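Local coordinates for ribulose bisphosphate carboxylase (Pyrococcus horikoshii, PDB 2D69) that catalyses the carboxylation of ribulose 1,5-bisphosphate, adding carbon dioxide and water to give two molecules of 3-phosphoglycerate, at the interface of chains A and B. Sequence-based numbering; all coordinates share one arbitrary frame. Chains: chain A/B, Ribulose bisphosphate carboxylase.

Contacts 1 and 2, about 25 Å apart, are parts of one two-fold interface. They share helix 98-105 and Thr228 (A:Thr228, B:Thr228), with the chains exchanged. In contact 1 the helix of B faces A:Asn190 and A:Thr192; in contact 2 that of A faces B:Glu189. Contact 3, about 15 Å from contact 2 and 23 Å from contact 1, joins helix 283-286 to its own copy near the two-fold axis. Contact 2 is centred about 8 Å from B:His278, a predicted catalytic residue. This fits Rubisco, where the N-terminal domain of one subunit completes its partner's active site. The A-B pair is likely to be the dimer unit of the eight-copy assembly.

Contact 1: the interface of chains A and B. Residues chain A 163, 190, 192-194, 228; chain B 94, 100.
A:Thr192 meets B:Glu94 and B:Gln100 where a loop of one subunit faces the N-terminal domain of the other. A hydrogen bond of 2.7 Å runs from the hydroxyl A:Thr192 OG1 to the carboxylate oxygen B:Glu94 OE1. The two side chains cross at about a right angle. The hydroxyl meets the anti side of OE1, 24° out of the carboxylate plane. It sits between the backbone N and the carbonyl carbon of its own residue (chi1 50°), which turns it toward the glutamate. A water extends the link. It bonds to B:Glu94 OE1 at 2.8 Å and to the backbone carbonyl A:Thr228 O at 3.1 Å, so OE1 takes both the hydroxyl and the water.

One polar pair is doubtful. A:Asn190 O and B:Gln100 OE1 lie 3.0 Å apart, and both can only accept. B:Gln100 NE2 lies 3.0 Å from B:Glu94 N, donor facing donor. A flipped amide would relieve both clashes.

Looser contacts surround these groups. The ring of A:Phe194 stands 83° from the amide plane of B:Gln100, with CE2 3.9 Å from B:Gln100 OE1. A:Ser193 CB lies 3.9 Å from B:Glu94 CD. The methyl A:Thr192 CG2 rests 3.9 Å from B:Gln100 CG.

Contact 2: the interface of chains A and B. Residues chain A 99, 102-103, 258; chain B 189, 228, 252, 255-256.
A:Ser103 holds its hydroxyl opposite its own backbone N (chi1 -165°), and this carries OG from helix 98-105 to B:Asp252 and B:Glu189. A:Val99, one turn earlier, points CG1 the same way (chi1 -178°) and reaches B:Thr228. A:Ser103 OG bonds to the carboxylate oxygen B:Asp252 OD2 at 2.7 Å, from above the carboxylate plane. It also bonds to the backbone carbonyl B:Glu189 O at 3.1 Å, again from above the plane. One hydroxyl hydrogen can serve only one acceptor fully, so the two probably share it. With an alanine in place of A:Ser103, B:Asp252 OD2 and B:Glu189 O would probably lose this donor, and a small gap would open.

A:Val99 CG1 packs tightly, 3.4 Å from the methyl B:Thr228 CG2. B:Val255 lays its methyls along the same helix turn, CG1 3.9 Å from A:Val99 CG1 and CG2 3.9 Å from A:Ser103 CA. As second-shell support, B:Asp252 N bonds to B:Thr228 OG1 at 2.9 Å, holding the threonine against strand 248-252. Waters bridge A:Ser103 O to B:Glu189 OE1, and A:Trp258 N to B:Val255 O.

B:Glu189 is a predicted magnesium ligand. The contact lies beside that site and is likely to steady it.

Contact 3: the interface of chains A and B. Residues chain A 281, 284-285, 292-293; chain B 281, 284-285, 292-293.
A:Phe285 and B:Phe285 lie side by side near the two-fold axis and point the same way. Their rings touch through matching ring carbons, with A:Phe285 CD2 3.8 Å from B:Phe285 CD2. The ring planes are inclined to each other by about 38°, so this is a contact of neighbouring rings and not a parallel stack. Each phenylalanine carries CG between its backbone N and its carbonyl carbon (chi1 57° in both chains), which swings both rings to the same side of the paired helices 283-286.

Alanine packs beside the rings. A:Phe285 CB lies 3.9 Å from the methyl B:Ala284 CB, and A:Ala284 CB lies 4.0 Å from B:Phe285 CB in the twin pair. Their small size is likely to let the short helices approach closely.

Backbone carbonyls also touch carbon. A:Ala284 O lies 3.5 Å from B:Phe285 CB, a van der Waals contact. The two-fold rotation repeats the contact with the chains exchanged, B:Ala284 O lying 3.6 Å from A:Phe285 CB.

Sulfur and aliphatic groups make the looser rim. Each methionine extends toward the isoleucine of the other chain, flanking the phenylalanine pair on both sides. The thioether sulfur A:Met281 SD comes to 4.3 Å from the terminal methyl B:Ile293 CD1.

Contact 1: the interface of chains A and B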
loop_
_atom_site.group_PDB
_atom_site.type_symbol
_atom_site.label_atom_id
_atom_site.label_comp_id
_atom_site.label_asym_id
_atom_site.label_seq_id
_atom_site.Cartn_x
_atom_site.Cartn_y
_atom_site.Cartn_z
ATOM N N MET A 163 -13.277 -20.385 33.364
ATOM C CA MET A 163 -11.902 -19.940 33.115
ATOM C C MET A 163 -10.848 -20.974 33.510
ATOM O O MET A 163 -11.139 -21.877 34.272
ATOM C CB MET A 163 -11.671 -18.635 33.888
ATOM C CG MET A 163 -12.764 -17.591 33.617
ATOM S SD MET A 163 -12.383 -16.555 32.178
ATOM C CE MET A 163 -11.498 -15.218 33.124
ATOM N N ASN A 190 -16.101 -13.829 29.952
ATOM C CA ASN A 190 -14.791 -13.432 30.505
ATOM C C ASN A 190 -13.584 -14.022 29.780
ATOM O O ASN A 190 -12.482 -13.565 29.978
ATOM C CB ASN A 190 -14.686 -13.912 31.977
ATOM C CG ASN A 190 -15.797 -13.367 32.833
ATOM O OD1 ASN A 190 -16.479 -12.417 32.432
ATOM N ND2 ASN A 190 -15.976 -13.934 34.016
ATOM N N THR A 192 -11.214 -14.550 27.046
ATOM C CA THR A 192 -10.764 -13.931 25.787
ATOM C C THR A 192 -9.439 -14.508 25.315
ATOM O O THR A 192 -9.392 -15.401 24.450
ATOM C CB THR A 192 -10.690 -12.431 25.960
ATOM O OG1 THR A 192 -9.957 -12.074 27.155
ATOM C CG2 THR A 192 -12.102 -11.855 26.147
ATOM N N SER A 193 -8.377 -14.038 25.947
ATOM C CA SER A 193 -7.031 -14.391 25.586
ATOM C C SER A 193 -6.166 -14.265 26.807
ATOM O O SER A 193 -6.194 -13.235 27.439
ATOM C CB SER A 193 -6.441 -13.523 24.465
ATOM O OG SER A 193 -5.326 -14.220 23.936
ATOM N N PHE A 194 -5.436 -15.348 27.134
ATOM C CA PHE A 194 -4.534 -15.395 28.267
ATOM C C PHE A 194 -3.188 -16.008 27.877
ATOM O O PHE A 194 -3.105 -16.764 26.830
ATOM C CB PHE A 194 -5.214 -16.193 29.394
ATOM C CG PHE A 194 -6.636 -15.754 29.677
ATOM C CD1 PHE A 194 -7.710 -16.439 29.131
ATOM C CD2 PHE A 194 -6.886 -14.656 30.465
ATOM C CE1 PHE A 194 -9.017 -16.009 29.383
ATOM C CE2 PHE A 194 -8.171 -14.215 30.688
ATOM C CZ PHE A 194 -9.241 -14.903 30.144
ATOM N N THR A 228 -14.226 -10.458 21.961
ATOM C CA THR A 228 -14.363 -9.213 22.714
ATOM C C THR A 228 -12.970 -8.682 23.128
ATOM O O THR A 228 -12.095 -9.445 23.548
ATOM C CB THR A 228 -15.187 -9.455 23.954
ATOM O OG1 THR A 228 -16.456 -9.982 23.614
ATOM C CG2 THR A 228 -15.483 -8.170 24.704
ATOM N N GLU B 94 -7.019 -10.435 30.876
ATOM C CA GLU B 94 -6.294 -10.083 29.689
ATOM C C GLU B 94 -5.773 -8.724 29.927
ATOM O O GLU B 94 -6.499 -7.725 29.878
ATOM C CB GLU B 94 -7.164 -10.161 28.434
ATOM C CG GLU B 94 -6.460 -9.601 27.189
ATOM C CD GLU B 94 -7.126 -9.940 25.854
ATOM O OE1 GLU B 94 -8.304 -10.415 25.768
ATOM O OE2 GLU B 94 -6.413 -9.787 24.862
ATOM N N GLN B 100 -12.205 -6.548 28.914
ATOM C CA GLN B 100 -12.293 -7.868 29.524
ATOM C C GLN B 100 -12.382 -7.813 31.060
ATOM O O GLN B 100 -13.151 -8.544 31.695
ATOM C CB GLN B 100 -11.131 -8.726 29.061
ATOM C CG GLN B 100 -11.236 -10.197 29.514
ATOM C CD GLN B 100 -10.643 -10.477 30.901
ATOM O OE1 GLN B 100 -10.915 -11.555 31.513
ATOM N NE2 GLN B 100 -9.812 -9.560 31.390
HETATM O O HOH W 1 -10.113 -8.298 25.585
#

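Contact 2: the interface of chains A and B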
loop_
_atom_site.group_PDB
_atom_site.type_symbol
_atom_site.label_atom_id
_atom_site.label_comp_id
_atom_site.label_asym_id
_atom_site.label_seq_id
_atom_site.Cartn_x
_atom_site.Cartn_y
_atom_site.Cartn_z
ATOM N N VAL A 99 -25.324 4.958 17.561
ATOM C CA VAL A 99 -24.567 5.695 18.593
ATOM C C VAL A 99 -25.183 7.058 18.803
ATOM O O VAL A 99 -25.471 7.475 19.949
ATOM C CB VAL A 99 -23.048 5.813 18.221
ATOM C CG1 VAL A 99 -22.307 6.499 19.276
ATOM C CG2 VAL A 99 -22.376 4.394 17.956
ATOM N N PHE A 102 -28.867 7.009 20.320
ATOM C CA PHE A 102 -28.831 6.724 21.748
ATOM C C PHE A 102 -28.216 7.844 22.561
ATOM O O PHE A 102 -28.613 8.062 23.691
ATOM C CB PHE A 102 -28.124 5.397 22.029
ATOM C CG PHE A 102 -29.059 4.219 22.022
ATOM C CD1 PHE A 102 -30.129 4.153 21.126
ATOM C CD2 PHE A 102 -28.923 3.204 22.961
ATOM C CE1 PHE A 102 -31.018 3.065 21.150
ATOM C CE2 PHE A 102 -29.784 2.125 22.957
ATOM C CZ PHE A 102 -30.842 2.068 22.049
ATOM N N SER A 103 -27.276 8.586 21.998
ATOM C CA SER A 103 -26.819 9.781 22.705
ATOM C C SER A 103 -27.962 10.801 22.932
ATOM O O SER A 103 -28.008 11.540 23.969
ATOM C CB SER A 103 -25.706 10.426 21.909
ATOM O OG SER A 103 -25.053 11.357 22.748
ATOM N N TRP A 258 -21.786 0.201 21.675
ATOM C CA TRP A 258 -22.443 0.401 20.390
ATOM C C TRP A 258 -21.521 0.809 19.246
ATOM O O TRP A 258 -21.716 0.362 18.102
ATOM C CB TRP A 258 -23.567 1.483 20.560
ATOM C CG TRP A 258 -24.688 1.074 21.433
ATOM C CD1 TRP A 258 -25.114 1.719 22.558
ATOM C CD2 TRP A 258 -25.501 -0.077 21.297
ATOM N NE1 TRP A 258 -26.124 1.009 23.144
ATOM C CE2 TRP A 258 -26.406 -0.080 22.358
ATOM C CE3 TRP A 258 -25.581 -1.101 20.349
ATOM C CZ2 TRP A 258 -27.337 -1.080 22.539
ATOM C CZ3 TRP A 258 -26.526 -2.058 20.505
ATOM C CH2 TRP A 258 -27.386 -2.063 21.607
ATOM N N GLU B 189 -23.604 16.853 23.186
ATOM C CA GLU B 189 -23.470 15.392 22.994
ATOM C C GLU B 189 -24.248 14.790 21.790
ATOM O O GLU B 189 -23.831 13.777 21.214
ATOM C CB GLU B 189 -23.851 14.657 24.284
ATOM C CG GLU B 189 -25.339 14.707 24.576
ATOM C CD GLU B 189 -25.781 15.943 25.332
ATOM O OE1 GLU B 189 -27.021 16.113 25.512
ATOM O OE2 GLU B 189 -24.890 16.766 25.713
ATOM N N THR B 228 -18.076 11.571 18.138
ATOM C CA THR B 228 -18.801 10.338 18.467
ATOM C C THR B 228 -19.514 9.701 17.268
ATOM O O THR B 228 -20.181 10.373 16.522
ATOM C CB THR B 228 -19.853 10.607 19.538
ATOM O OG1 THR B 228 -19.240 11.181 20.708
ATOM C CG2 THR B 228 -20.528 9.330 19.958
ATOM N N ASP B 252 -18.517 10.820 23.465
ATOM C CA ASP B 252 -19.553 10.406 24.403
ATOM C C ASP B 252 -19.106 9.004 24.809
ATOM O O ASP B 252 -19.440 8.046 24.133
ATOM C CB ASP B 252 -20.947 10.349 23.757
ATOM C CG ASP B 252 -21.431 11.713 23.150
ATOM O OD1 ASP B 252 -20.818 12.777 23.458
ATOM O OD2 ASP B 252 -22.397 11.798 22.290
ATOM N N VAL B 255 -21.990 6.126 25.726
ATOM C CA VAL B 255 -22.742 5.780 24.565
ATOM C C VAL B 255 -21.850 4.993 23.561
ATOM O O VAL B 255 -22.238 3.968 23.059
ATOM C CB VAL B 255 -23.406 6.998 23.923
ATOM C CG1 VAL B 255 -24.177 6.548 22.732
ATOM C CG2 VAL B 255 -24.340 7.696 24.961
ATOM N N ALA B 256 -20.642 5.477 23.311
ATOM C CA ALA B 256 -19.709 4.840 22.356
ATOM C C ALA B 256 -19.192 3.491 22.909
ATOM O O ALA B 256 -19.182 2.441 22.216
ATOM C CB ALA B 256 -18.547 5.817 22.100
HETATM O O HOH W 2 -22.172 1.585 24.389
HETATM O O HOH W 3 -27.917 13.485 25.740
#

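Contact 3: the interface of chains A and B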
loop_
_atom_site.group_PDB
_atom_site.type_symbol
_atom_site.label_atom_id
_atom_site.label_comp_id
_atom_site.label_asym_id
_atom_site.label_seq_id
_atom_site.Cartn_x
_atom_site.Cartn_y
_atom_site.Cartn_z
ATOM N N MET A 281 -23.375 -7.358 31.595
ATOM C CA MET A 281 -23.460 -5.971 32.093
ATOM C C MET A 281 -24.825 -5.296 31.880
ATOM O O MET A 281 -25.083 -4.252 32.465
ATOM C CB MET A 281 -22.330 -5.070 31.539
ATOM C CG MET A 281 -22.196 -3.710 32.217
ATOM S SD MET A 281 -20.753 -2.698 31.577
ATOM C CE MET A 281 -21.546 -1.724 30.645
ATOM N N ALA A 284 -27.126 -3.992 34.787
ATOM C CA ALA A 284 -26.817 -2.721 35.499
ATOM C C ALA A 284 -27.802 -1.600 35.175
ATOM O O ALA A 284 -28.059 -0.664 36.012
ATOM C CB ALA A 284 -25.373 -2.262 35.166
ATOM N N PHE A 285 -28.335 -1.650 33.957
ATOM C CA PHE A 285 -29.377 -0.725 33.542
ATOM C C PHE A 285 -30.723 -1.319 33.059
ATOM O O PHE A 285 -31.658 -0.544 32.853
ATOM C CB PHE A 285 -28.822 0.289 32.502
ATOM C CG PHE A 285 -28.212 -0.325 31.267
ATOM C CD1 PHE A 285 -29.006 -0.723 30.203
ATOM C CD2 PHE A 285 -26.829 -0.472 31.165
ATOM C CE1 PHE A 285 -28.423 -1.286 29.047
ATOM C CE2 PHE A 285 -26.250 -1.037 30.060
ATOM C CZ PHE A 285 -27.041 -1.428 28.971
ATOM N N GLY A 292 -33.789 3.094 33.648
ATOM C CA GLY A 292 -32.820 2.512 32.751
ATOM C C GLY A 292 -33.320 2.296 31.345
ATOM O O GLY A 292 -34.068 3.080 30.799
ATOM N N ILE A 293 -32.829 1.254 30.721
ATOM C CA ILE A 293 -33.225 0.930 29.366
ATOM C C ILE A 293 -33.684 -0.520 29.398
ATOM O O ILE A 293 -33.021 -1.366 30.002
ATOM C CB ILE A 293 -32.034 1.091 28.427
ATOM C CG1 ILE A 293 -31.395 2.486 28.531
ATOM C CG2 ILE A 293 -32.438 0.813 26.963
ATOM C CD1 ILE A 293 -30.105 2.557 27.726
ATOM N N MET B 281 -25.682 9.107 29.188
ATOM C CA MET B 281 -26.189 7.766 29.456
ATOM C C MET B 281 -25.713 7.140 30.767
ATOM O O MET B 281 -26.382 6.227 31.266
ATOM C CB MET B 281 -25.910 6.804 28.274
ATOM C CG MET B 281 -26.544 5.459 28.391
ATOM S SD MET B 281 -26.259 4.408 26.895
ATOM C CE MET B 281 -25.033 3.396 27.316
ATOM N N ALA B 284 -28.156 6.044 33.625
ATOM C CA ALA B 284 -28.865 4.765 33.477
ATOM C C ALA B 284 -28.378 3.707 34.471
ATOM O O ALA B 284 -29.178 2.894 34.936
ATOM C CB ALA B 284 -28.699 4.208 32.054
ATOM N N PHE B 285 -27.076 3.738 34.793
ATOM C CA PHE B 285 -26.494 2.826 35.774
ATOM C C PHE B 285 -25.676 3.423 36.964
ATOM O O PHE B 285 -25.299 2.669 37.839
ATOM C CB PHE B 285 -25.682 1.721 35.041
ATOM C CG PHE B 285 -24.597 2.238 34.156
ATOM C CD1 PHE B 285 -23.391 2.670 34.701
ATOM C CD2 PHE B 285 -24.785 2.295 32.775
ATOM C CE1 PHE B 285 -22.363 3.167 33.865
ATOM C CE2 PHE B 285 -23.773 2.752 31.929
ATOM C CZ PHE B 285 -22.549 3.200 32.474
ATOM N N GLY B 292 -25.816 -0.925 40.196
ATOM C CA GLY B 292 -25.108 -0.438 39.012
ATOM C C GLY B 292 -23.609 -0.249 39.224
ATOM O O GLY B 292 -22.960 -0.993 39.987
ATOM N N ILE B 293 -23.062 0.746 38.545
ATOM C CA ILE B 293 -21.661 1.120 38.667
ATOM C C ILE B 293 -21.551 2.577 39.101
ATOM O O ILE B 293 -22.229 3.433 38.563
ATOM C CB ILE B 293 -20.978 0.939 37.353
ATOM C CG1 ILE B 293 -21.126 -0.514 36.900
ATOM C CG2 ILE B 293 -19.489 1.343 37.453
ATOM C CD1 ILE B 293 -20.799 -0.749 35.401
#